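PDB 3DWO: probable outer membrane protein from Pseudomonas aeruginosa, which probably carries hydrophobic compounds such as long-chain fatty acids across the outer membrane, as a beta-barrel channel of the FadL family. Local coordinates for residues A95-V103 and F112-M120; N157-I166 and P212-K221. All coordinates share one frame; numbering follows the deposited sequence.

How the interactions relate
Following the chain from the N terminus, interaction 1 comes first. Residues 95-103 lie on strand 93-105, and residues 112-120 on the next strand, 110-125, so the contact closes a short beta hairpin. Strand 138-153 then leads to interaction 2. There residues 157-166, on strand 158-177, meet residues 212-221, on strand 201-220, across a long excursion that holds helix 179-184. The two contacts lie in series, neither nested nor crossed. Their centres are about 16 Å apart, and strand 138-153 stands between them, paired with 110-125 and with 158-177. Pro119 of interaction 1 packs on Ile165 of interaction 2. Both belong to the barrel wall.

Interaction 1. Residues A95-V103 and F112-M120; sequences AWLPTGFLV and FGLSQVVPM. With C8E ((hydroxyethyloxy)tri(ethyloxy)octane), chain L.
Gln116 extends its CG away from its own backbone N (chi1 167°), then turns about the CB-CG bond (chi2 -88°), which brings the amide to Pro98; the two side chains cross at about a right angle. Its NE2 donates to Pro98 O at 3.0 Å, with the carbonyl oxygen lying nearly in the amide plane. The N-H approaches from above the carbonyl plane, not on a lone pair. Phe101 has CG beside its backbone N (chi1 -63°), which brings the ring beside Ser115, with CD1 3.3 Å from Ser115 CB. Phe101 CE1 also reaches Val117 CG2 at 4.0 Å. Phe31 of helix 29-32 packs on Phe101, Ser115 and Val117. Leu102 and Leu114 point the same way, side by side, with their CB atoms 4.0 Å apart. On that same face a detergent chain lies against the bare backbone at Gly100, its C3 3.7 Å from Gly100 C. A water joins Thr99 OG1 to Val118 N, 3.1 Å from the latter. Backbone bonds pair Gly100 with Gln116 and Leu102 with Leu114 in both directions. This is an antiparallel beta hairpin, the repeating unit of an outer-membrane beta-barrel wall.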
loop_
_atom_site.group_PDB
_atom_site.type_symbol
_atom_site.label_atom_id
_atom_site.label_comp_id
_atom_site.label_asym_id
_atom_site.label_seq_id
_atom_site.Cartn_x
_atom_site.Cartn_y
_atom_site.Cartn_z
ATOM N N ALA A 95 -4.828 -7.018 9.951
ATOM C CA ALA A 95 -5.956 -6.259 9.421
ATOM C C ALA A 95 -6.896 -7.092 8.563
ATOM O O ALA A 95 -6.496 -8.086 7.961
ATOM C CB ALA A 95 -5.444 -5.072 8.615
ATOM N N TRP A 96 -8.157 -6.679 8.520
ATOM C CA TRP A 96 -9.150 -7.364 7.709
ATOM C C TRP A 96 -9.318 -6.583 6.416
ATOM O O TRP A 96 -9.339 -5.356 6.432
ATOM C CB TRP A 96 -10.497 -7.429 8.432
ATOM C CG TRP A 96 -10.474 -8.268 9.658
ATOM C CD1 TRP A 96 -10.230 -7.854 10.931
ATOM C CD2 TRP A 96 -10.645 -9.686 9.720
ATOM N NE1 TRP A 96 -10.233 -8.931 11.789
ATOM C CE2 TRP A 96 -10.486 -10.068 11.069
ATOM C CE3 TRP A 96 -10.915 -10.674 8.762
ATOM C CZ2 TRP A 96 -10.588 -11.400 11.487
ATOM C CZ3 TRP A 96 -11.017 -11.999 9.176
ATOM C CH2 TRP A 96 -10.852 -12.348 10.529
ATOM N N LEU A 97 -9.423 -7.293 5.298
ATOM C CA LEU A 97 -9.603 -6.649 4.005
ATOM C C LEU A 97 -10.677 -7.342 3.194
ATOM O O LEU A 97 -10.461 -8.425 2.641
ATOM C CB LEU A 97 -8.308 -6.640 3.199
ATOM C CG LEU A 97 -7.235 -5.647 3.631
ATOM C CD1 LEU A 97 -6.457 -6.208 4.809
ATOM C CD2 LEU A 97 -6.313 -5.381 2.451
ATOM N N PRO A 98 -11.857 -6.717 3.112
ATOM C CA PRO A 98 -12.993 -7.252 2.368
ATOM C C PRO A 98 -12.853 -6.901 0.896
ATOM O O PRO A 98 -12.161 -5.949 0.540
ATOM C CB PRO A 98 -14.171 -6.539 3.010
ATOM C CG PRO A 98 -13.608 -5.159 3.214
ATOM C CD PRO A 98 -12.216 -5.449 3.772
ATOM N N THR A 99 -13.512 -7.679 0.049
ATOM C CA THR A 99 -13.495 -7.447 -1.383
ATOM C C THR A 99 -14.769 -8.058 -1.958
ATOM O O THR A 99 -15.153 -9.172 -1.596
ATOM C CB THR A 99 -12.252 -8.077 -2.035
ATOM O OG1 THR A 99 -11.083 -7.345 -1.638
ATOM C CG2 THR A 99 -12.367 -8.047 -3.547
ATOM N N GLY A 100 -15.438 -7.310 -2.829
ATOM C CA GLY A 100 -16.671 -7.799 -3.419
ATOM C C GLY A 100 -16.718 -7.647 -4.926
ATOM O O GLY A 100 -16.271 -6.637 -5.471
ATOM N N PHE A 101 -17.262 -8.654 -5.601
ATOM C CA PHE A 101 -17.372 -8.621 -7.053
ATOM C C PHE A 101 -18.738 -9.099 -7.516
ATOM O O PHE A 101 -19.301 -10.061 -6.982
ATOM C CB PHE A 101 -16.298 -9.497 -7.697
ATOM C CG PHE A 101 -14.893 -9.037 -7.432
ATOM C CD1 PHE A 101 -14.413 -7.859 -7.997
ATOM C CD2 PHE A 101 -14.042 -9.791 -6.626
ATOM C CE1 PHE A 101 -13.102 -7.438 -7.765
ATOM C CE2 PHE A 101 -12.734 -9.383 -6.387
ATOM C CZ PHE A 101 -12.260 -8.203 -6.957
ATOM N N LEU A 102 -19.267 -8.415 -8.519
ATOM C CA LEU A 102 -20.554 -8.772 -9.084
ATOM C C LEU A 102 -20.473 -8.616 -10.595
ATOM O O LEU A 102 -20.062 -7.570 -11.100
ATOM C CB LEU A 102 -21.656 -7.872 -8.518
ATOM C CG LEU A 102 -23.038 -8.077 -9.141
ATOM C CD1 LEU A 102 -23.513 -9.500 -8.892
ATOM C CD2 LEU A 102 -24.008 -7.076 -8.548
ATOM N N VAL A 103 -20.840 -9.670 -11.313
ATOM C CA VAL A 103 -20.826 -9.633 -12.766
ATOM C C VAL A 103 -22.209 -10.008 -13.282
ATOM O O VAL A 103 -22.759 -11.050 -12.920
ATOM C CB VAL A 103 -19.785 -10.599 -13.348
ATOM C CG1 VAL A 103 -19.876 -10.592 -14.866
ATOM C CG2 VAL A 103 -18.390 -10.184 -12.902
ATOM N N PHE A 112 -21.963 -6.242 -17.269
ATOM C CA PHE A 112 -21.793 -5.167 -16.300
ATOM C C PHE A 112 -21.036 -5.671 -15.076
ATOM O O PHE A 112 -21.290 -6.774 -14.597
ATOM C CB PHE A 112 -23.164 -4.647 -15.880
ATOM C CG PHE A 112 -23.113 -3.512 -14.908
ATOM C CD1 PHE A 112 -22.530 -2.295 -15.268
ATOM C CD2 PHE A 112 -23.678 -3.640 -13.643
ATOM C CE1 PHE A 112 -22.514 -1.216 -14.381
ATOM C CE2 PHE A 112 -23.670 -2.570 -12.749
ATOM C CZ PHE A 112 -23.087 -1.354 -13.120
ATOM N N GLY A 113 -20.114 -4.856 -14.569
ATOM C CA GLY A 113 -19.336 -5.254 -13.410
ATOM C C GLY A 113 -19.348 -4.248 -12.272
ATOM O O GLY A 113 -19.250 -3.037 -12.486
ATOM N N LEU A 114 -19.460 -4.764 -11.053
ATOM C CA LEU A 114 -19.490 -3.951 -9.842
ATOM C C LEU A 114 -18.518 -4.556 -8.843
ATOM O O LEU A 114 -18.400 -5.779 -8.757
ATOM C CB LEU A 114 -20.896 -3.975 -9.238
ATOM C CG LEU A 114 -21.704 -2.686 -9.131
ATOM C CD1 LEU A 114 -21.574 -1.879 -10.400
ATOM C CD2 LEU A 114 -23.160 -3.035 -8.851
ATOM N N SER A 115 -17.825 -3.718 -8.080
ATOM C CA SER A 115 -16.895 -4.258 -7.100
ATOM C C SER A 115 -16.469 -3.282 -6.017
ATOM O O SER A 115 -16.524 -2.063 -6.188
ATOM C CB SER A 115 -15.639 -4.794 -7.797
ATOM O OG SER A 115 -14.756 -3.742 -8.150
ATOM N N GLN A 116 -16.064 -3.849 -4.887
ATOM C CA GLN A 116 -15.563 -3.087 -3.758
ATOM C C GLN A 116 -14.148 -3.617 -3.620
ATOM O O GLN A 116 -13.948 -4.818 -3.434
ATOM C CB GLN A 116 -16.379 -3.372 -2.500
ATOM C CG GLN A 116 -15.743 -2.854 -1.228
ATOM C CD GLN A 116 -14.798 -3.862 -0.614
ATOM O OE1 GLN A 116 -15.207 -4.964 -0.256
ATOM N NE2 GLN A 116 -13.528 -3.492 -0.489
ATOM N N VAL A 117 -13.177 -2.716 -3.725
ATOM C CA VAL A 117 -11.766 -3.081 -3.673
ATOM C C VAL A 117 -10.932 -2.244 -2.693
ATOM O O VAL A 117 -11.375 -1.197 -2.216
ATOM C CB VAL A 117 -11.168 -2.969 -5.105
ATOM C CG1 VAL A 117 -9.663 -2.918 -5.057
ATOM C CG2 VAL A 117 -11.617 -4.163 -5.941
ATOM N N VAL A 118 -9.729 -2.731 -2.391
ATOM C CA VAL A 118 -8.795 -2.055 -1.493
ATOM C C VAL A 118 -7.449 -1.976 -2.225
ATOM O O VAL A 118 -6.568 -2.810 -2.018
ATOM C CB VAL A 118 -8.615 -2.848 -0.176
ATOM C CG1 VAL A 118 -7.774 -2.043 0.809
ATOM C CG2 VAL A 118 -9.982 -3.166 0.436
ATOM N N PRO A 119 -7.277 -0.963 -3.091
ATOM C CA PRO A 119 -6.049 -0.766 -3.871
ATOM C C PRO A 119 -4.794 -0.438 -3.070
ATOM O O PRO A 119 -3.687 -0.845 -3.438
ATOM C CB PRO A 119 -6.411 0.393 -4.809
ATOM C CG PRO A 119 -7.910 0.380 -4.854
ATOM C CD PRO A 119 -8.274 0.064 -3.435
ATOM N N MET A 120 -4.970 0.309 -1.985
ATOM C CA MET A 120 -3.843 0.738 -1.174
ATOM C C MET A 120 -4.021 0.469 0.309
ATOM O O MET A 120 -5.122 0.592 0.856
ATOM C CB MET A 120 -3.610 2.233 -1.405
ATOM C CG MET A 120 -2.190 2.584 -1.801
ATOM S SD MET A 120 -2.114 3.927 -3.005
ATOM C CE MET A 120 -2.857 5.283 -2.024
HETATM C C1 C8E L . -20.041 -3.541 -4.771
HETATM C C2 C8E L . -20.554 -4.878 -5.030
HETATM C C3 C8E L . -19.951 -5.930 -4.214
HETATM C C4 C8E L . -20.613 -7.174 -4.561
HETATM C C5 C8E L . -21.143 -7.794 -3.323
HETATM C C6 C8E L . -21.620 -9.134 -3.594
HETATM O O HOH W 1 -9.121 -5.633 -3.109
#

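Interaction 2. Residues N157-I166 and P212-K221; sequences NFSLGAGVII and PGFFAGAVWK. With C8E ((hydroxyethyloxy)tri(ethyloxy)octane), chain M; C8E ((hydroxyethyloxy)tri(ethyloxy)octane), chain H.
Two antiparallel strands of the FadL-family barrel wall meet here, paired from Phe158 with Trp220 to Ile166 with Pro212. Ser159, Gly161, Gly163 and Ile165 form hydrogen-bonded pairs with Val219, Gly217, Phe215 and Gly213, each through two backbone bonds. An additional bond runs from Lys221 N to Asn157 O, 2.8 Å long. The Phe215 ring is the main side-chain feature. Its CG sits between the backbone N and the carbonyl carbon (chi1 53°), which swings the ring across to Gly163. Gly163 CA lies over the ring face, 3.9 Å from the centroid and 22° off the normal, a CH-pi contact. Ile165 CB touches Phe215 CE1 at 4.1 Å. Phe215 also stacks on His233 and meets Phe31 edge-to-face. Ser159, on the same face as Phe215, bonds through OG to Ala35 O. The other face carries Val164 and Phe214, side by side, with Val164 CG2 3.8 Å from Phe214 CE1. Farther along, Leu160 CD2 packs on Ala218 CB at 3.8 Å, and Phe158 has Trp220 CB at its ring edge. Two detergent molecules lie on this face. One touches Pro212 CG through its C6 at 3.5 Å; the other places C4 3.9 Å from Ala162 CB. The backbone bonds of alternate residues join these two strands, and others of their residues bond to the neighbouring strands 138-153 and 226-248. The chemistry differs by face: the Phe215 side meets other parts of the protein, and the Phe214 side offers an apolar surface to detergent, consistent with a surface facing lipid in the membrane.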
loop_
_atom_site.group_PDB
_atom_site.type_symbol
_atom_site.label_atom_id
_atom_site.label_comp_id
_atom_site.label_asym_id
_atom_site.label_seq_id
_atom_site.Cartn_x
_atom_site.Cartn_y
_atom_site.Cartn_z
ATOM N N ASN A 157 -13.221 -14.247 -30.003
ATOM C CA ASN A 157 -11.805 -14.377 -29.664
ATOM C C ASN A 157 -11.221 -13.065 -29.144
ATOM O O ASN A 157 -10.033 -12.993 -28.828
ATOM C CB ASN A 157 -11.004 -14.808 -30.897
ATOM C CG ASN A 157 -11.664 -15.937 -31.655
ATOM O OD1 ASN A 157 -11.945 -16.999 -31.093
ATOM N ND2 ASN A 157 -11.919 -15.716 -32.941
ATOM N N PHE A 158 -12.051 -12.032 -29.054
ATOM C CA PHE A 158 -11.568 -10.737 -28.602
ATOM C C PHE A 158 -12.661 -9.867 -27.995
ATOM O O PHE A 158 -13.798 -9.852 -28.464
ATOM C CB PHE A 158 -10.930 -9.997 -29.777
ATOM C CG PHE A 158 -10.219 -8.741 -29.384
ATOM C CD1 PHE A 158 -8.997 -8.798 -28.725
ATOM C CD2 PHE A 158 -10.768 -7.499 -29.672
ATOM C CE1 PHE A 158 -8.329 -7.632 -28.359
ATOM C CE2 PHE A 158 -10.109 -6.328 -29.310
ATOM C CZ PHE A 158 -8.888 -6.394 -28.652
ATOM N N SER A 159 -12.302 -9.137 -26.947
ATOM C CA SER A 159 -13.240 -8.253 -26.273
ATOM C C SER A 159 -12.490 -7.101 -25.626
ATOM O O SER A 159 -11.275 -7.163 -25.434
ATOM C CB SER A 159 -14.027 -9.013 -25.203
ATOM O OG SER A 159 -13.178 -9.480 -24.168
ATOM N N LEU A 160 -13.228 -6.051 -25.291
ATOM C CA LEU A 160 -12.656 -4.877 -24.659
ATOM C C LEU A 160 -13.437 -4.589 -23.387
ATOM O O LEU A 160 -14.551 -5.088 -23.207
ATOM C CB LEU A 160 -12.734 -3.682 -25.611
ATOM C CG LEU A 160 -12.076 -3.909 -26.978
ATOM C CD1 LEU A 160 -12.310 -2.706 -27.869
ATOM C CD2 LEU A 160 -10.591 -4.157 -26.794
ATOM N N GLY A 161 -12.850 -3.791 -22.503
ATOM C CA GLY A 161 -13.519 -3.464 -21.257
ATOM C C GLY A 161 -13.084 -2.113 -20.739
ATOM O O GLY A 161 -11.971 -1.669 -21.010
ATOM N N ALA A 162 -13.963 -1.452 -19.998
ATOM C CA ALA A 162 -13.652 -0.145 -19.444
ATOM C C ALA A 162 -14.441 0.048 -18.160
ATOM O O ALA A 162 -15.544 -0.481 -18.016
ATOM C CB ALA A 162 -14.004 0.946 -20.446
ATOM N N GLY A 163 -13.880 0.810 -17.230
ATOM C CA GLY A 163 -14.567 1.040 -15.977
ATOM C C GLY A 163 -14.092 2.276 -15.252
ATOM O O GLY A 163 -13.077 2.880 -15.606
ATOM N N VAL A 164 -14.847 2.659 -14.232
ATOM C CA VAL A 164 -14.515 3.821 -13.426
ATOM C C VAL A 164 -14.493 3.388 -11.976
ATOM O O VAL A 164 -15.324 2.596 -11.549
ATOM C CB VAL A 164 -15.569 4.927 -13.566
ATOM C CG1 VAL A 164 -16.938 4.370 -13.229
ATOM C CG2 VAL A 164 -15.239 6.084 -12.628
ATOM N N ILE A 165 -13.538 3.903 -11.218
ATOM C CA ILE A 165 -13.459 3.564 -9.810
ATOM C C ILE A 165 -13.565 4.834 -8.986
ATOM O O ILE A 165 -12.879 5.818 -9.266
ATOM C CB ILE A 165 -12.128 2.837 -9.482
ATOM C CG1 ILE A 165 -11.952 2.723 -7.966
ATOM C CG2 ILE A 165 -10.961 3.569 -10.122
ATOM C CD1 ILE A 165 -10.703 1.965 -7.549
ATOM N N ILE A 166 -14.459 4.833 -8.003
ATOM C CA ILE A 166 -14.594 5.994 -7.130
ATOM C C ILE A 166 -13.827 5.578 -5.895
ATOM O O ILE A 166 -14.225 4.668 -5.159
ATOM C CB ILE A 166 -16.052 6.309 -6.775
ATOM C CG1 ILE A 166 -16.853 6.554 -8.054
ATOM C CG2 ILE A 166 -16.105 7.565 -5.921
ATOM C CD1 ILE A 166 -16.305 7.689 -8.923
ATOM N N PRO A 212 -12.086 10.075 -8.606
ATOM C CA PRO A 212 -12.330 9.057 -9.634
ATOM C C PRO A 212 -11.097 8.561 -10.368
ATOM O O PRO A 212 -10.129 9.297 -10.563
ATOM C CB PRO A 212 -13.284 9.754 -10.607
ATOM C CG PRO A 212 -13.577 11.120 -9.969
ATOM C CD PRO A 212 -12.381 11.410 -9.143
ATOM N N GLY A 213 -11.163 7.304 -10.795
ATOM C CA GLY A 213 -10.076 6.700 -11.535
ATOM C C GLY A 213 -10.640 5.905 -12.699
ATOM O O GLY A 213 -11.796 5.482 -12.675
ATOM N N PHE A 214 -9.828 5.696 -13.723
ATOM C CA PHE A 214 -10.280 4.951 -14.881
ATOM C C PHE A 214 -9.334 3.812 -15.230
ATOM O O PHE A 214 -8.131 3.886 -14.981
ATOM C CB PHE A 214 -10.448 5.912 -16.057
ATOM C CG PHE A 214 -11.476 6.981 -15.805
ATOM C CD1 PHE A 214 -12.824 6.752 -16.081
ATOM C CD2 PHE A 214 -11.111 8.193 -15.222
ATOM C CE1 PHE A 214 -13.793 7.711 -15.775
ATOM C CE2 PHE A 214 -12.071 9.160 -14.910
ATOM C CZ PHE A 214 -13.415 8.917 -15.187
ATOM N N PHE A 215 -9.897 2.743 -15.776
ATOM C CA PHE A 215 -9.119 1.584 -16.177
ATOM C C PHE A 215 -9.792 0.926 -17.380
ATOM O O PHE A 215 -10.980 1.145 -17.634
ATOM C CB PHE A 215 -9.005 0.582 -15.026
ATOM C CG PHE A 215 -10.325 0.180 -14.439
ATOM C CD1 PHE A 215 -10.951 0.981 -13.489
ATOM C CD2 PHE A 215 -10.941 -1.005 -14.830
ATOM C CE1 PHE A 215 -12.170 0.605 -12.935
ATOM C CE2 PHE A 215 -12.156 -1.389 -14.285
ATOM C CZ PHE A 215 -12.774 -0.585 -13.333
ATOM N N ALA A 216 -9.027 0.126 -18.115
ATOM C CA ALA A 216 -9.540 -0.554 -19.299
ATOM C C ALA A 216 -8.778 -1.851 -19.527
ATOM O O ALA A 216 -7.738 -2.090 -18.913
ATOM C CB ALA A 216 -9.403 0.353 -20.519
ATOM N N GLY A 217 -9.299 -2.689 -20.413
ATOM C CA GLY A 217 -8.638 -3.943 -20.693
ATOM C C GLY A 217 -9.062 -4.580 -21.998
ATOM O O GLY A 217 -10.040 -4.175 -22.628
ATOM N N ALA A 218 -8.310 -5.593 -22.400
ATOM C CA ALA A 218 -8.587 -6.318 -23.625
ATOM C C ALA A 218 -8.243 -7.779 -23.393
ATOM O O ALA A 218 -7.297 -8.094 -22.673
ATOM C CB ALA A 218 -7.752 -5.753 -24.764
ATOM N N VAL A 219 -9.028 -8.668 -23.990
ATOM C CA VAL A 219 -8.798 -10.100 -23.868
ATOM C C VAL A 219 -8.796 -10.719 -25.257
ATOM O O VAL A 219 -9.601 -10.350 -26.116
ATOM C CB VAL A 219 -9.886 -10.783 -23.015
ATOM C CG1 VAL A 219 -9.777 -12.293 -23.142
ATOM C CG2 VAL A 219 -9.736 -10.372 -21.561
ATOM N N TRP A 220 -7.880 -11.659 -25.466
ATOM C CA TRP A 220 -7.743 -12.343 -26.740
ATOM C C TRP A 220 -7.604 -13.845 -26.512
ATOM O O TRP A 220 -6.658 -14.294 -25.863
ATOM C CB TRP A 220 -6.518 -11.798 -27.480
ATOM C CG TRP A 220 -6.239 -12.447 -28.800
ATOM C CD1 TRP A 220 -7.150 -12.764 -29.769
ATOM C CD2 TRP A 220 -4.953 -12.791 -29.331
ATOM N NE1 TRP A 220 -6.509 -13.277 -30.871
ATOM C CE2 TRP A 220 -5.161 -13.306 -30.630
ATOM C CE3 TRP A 220 -3.644 -12.711 -28.836
ATOM C CZ2 TRP A 220 -4.105 -13.740 -31.444
ATOM C CZ3 TRP A 220 -2.593 -13.143 -29.648
ATOM C CH2 TRP A 220 -2.833 -13.651 -30.937
ATOM N N LYS A 221 -8.560 -14.612 -27.029
ATOM C CA LYS A 221 -8.538 -16.068 -26.897
ATOM C C LYS A 221 -8.188 -16.668 -28.256
ATOM O O LYS A 221 -9.068 -16.970 -29.059
ATOM C CB LYS A 221 -9.900 -16.589 -26.435
ATOM C CG LYS A 221 -10.404 -15.945 -25.159
ATOM C CD LYS A 221 -11.633 -16.658 -24.609
ATOM C CE LYS A 221 -11.260 -17.938 -23.868
ATOM N NZ LYS A 221 -10.549 -18.933 -24.728
HETATM C C1 C8E M . -11.794 15.457 -7.941
HETATM C C2 C8E M . -12.437 14.411 -7.158
HETATM C C3 C8E M . -13.857 14.582 -6.939
HETATM C C4 C8E M . -14.387 13.288 -6.544
HETATM C C5 C8E M . -15.836 13.248 -6.873
HETATM C C6 C8E M . -16.099 12.148 -7.773
HETATM C C7 C8E M . -16.536 12.874 -8.948
HETATM C C8 C8E M . -17.477 12.004 -9.689
HETATM O O9 C8E M . -17.167 11.058 -10.700
HETATM C C10 C8E M . -16.539 11.512 -11.896
HETATM C C11 C8E M . -16.344 10.281 -12.729
HETATM O O12 C8E M . -17.564 9.897 -13.397
HETATM C C2 C8E H . -14.741 5.709 -19.379
HETATM C C3 C8E H . -14.923 4.512 -18.563
HETATM C C4 C8E H . -16.135 3.865 -19.023
HETATM C C5 C8E H . -16.846 3.295 -17.857
HETATM C C6 C8E H . -18.231 3.043 -18.203
HETATM C C7 C8E H . -18.518 1.954 -17.287
HETATM C C8 C8E H . -19.703 2.310 -16.485
HETATM O O9 C8E H . -19.904 2.027 -15.117
#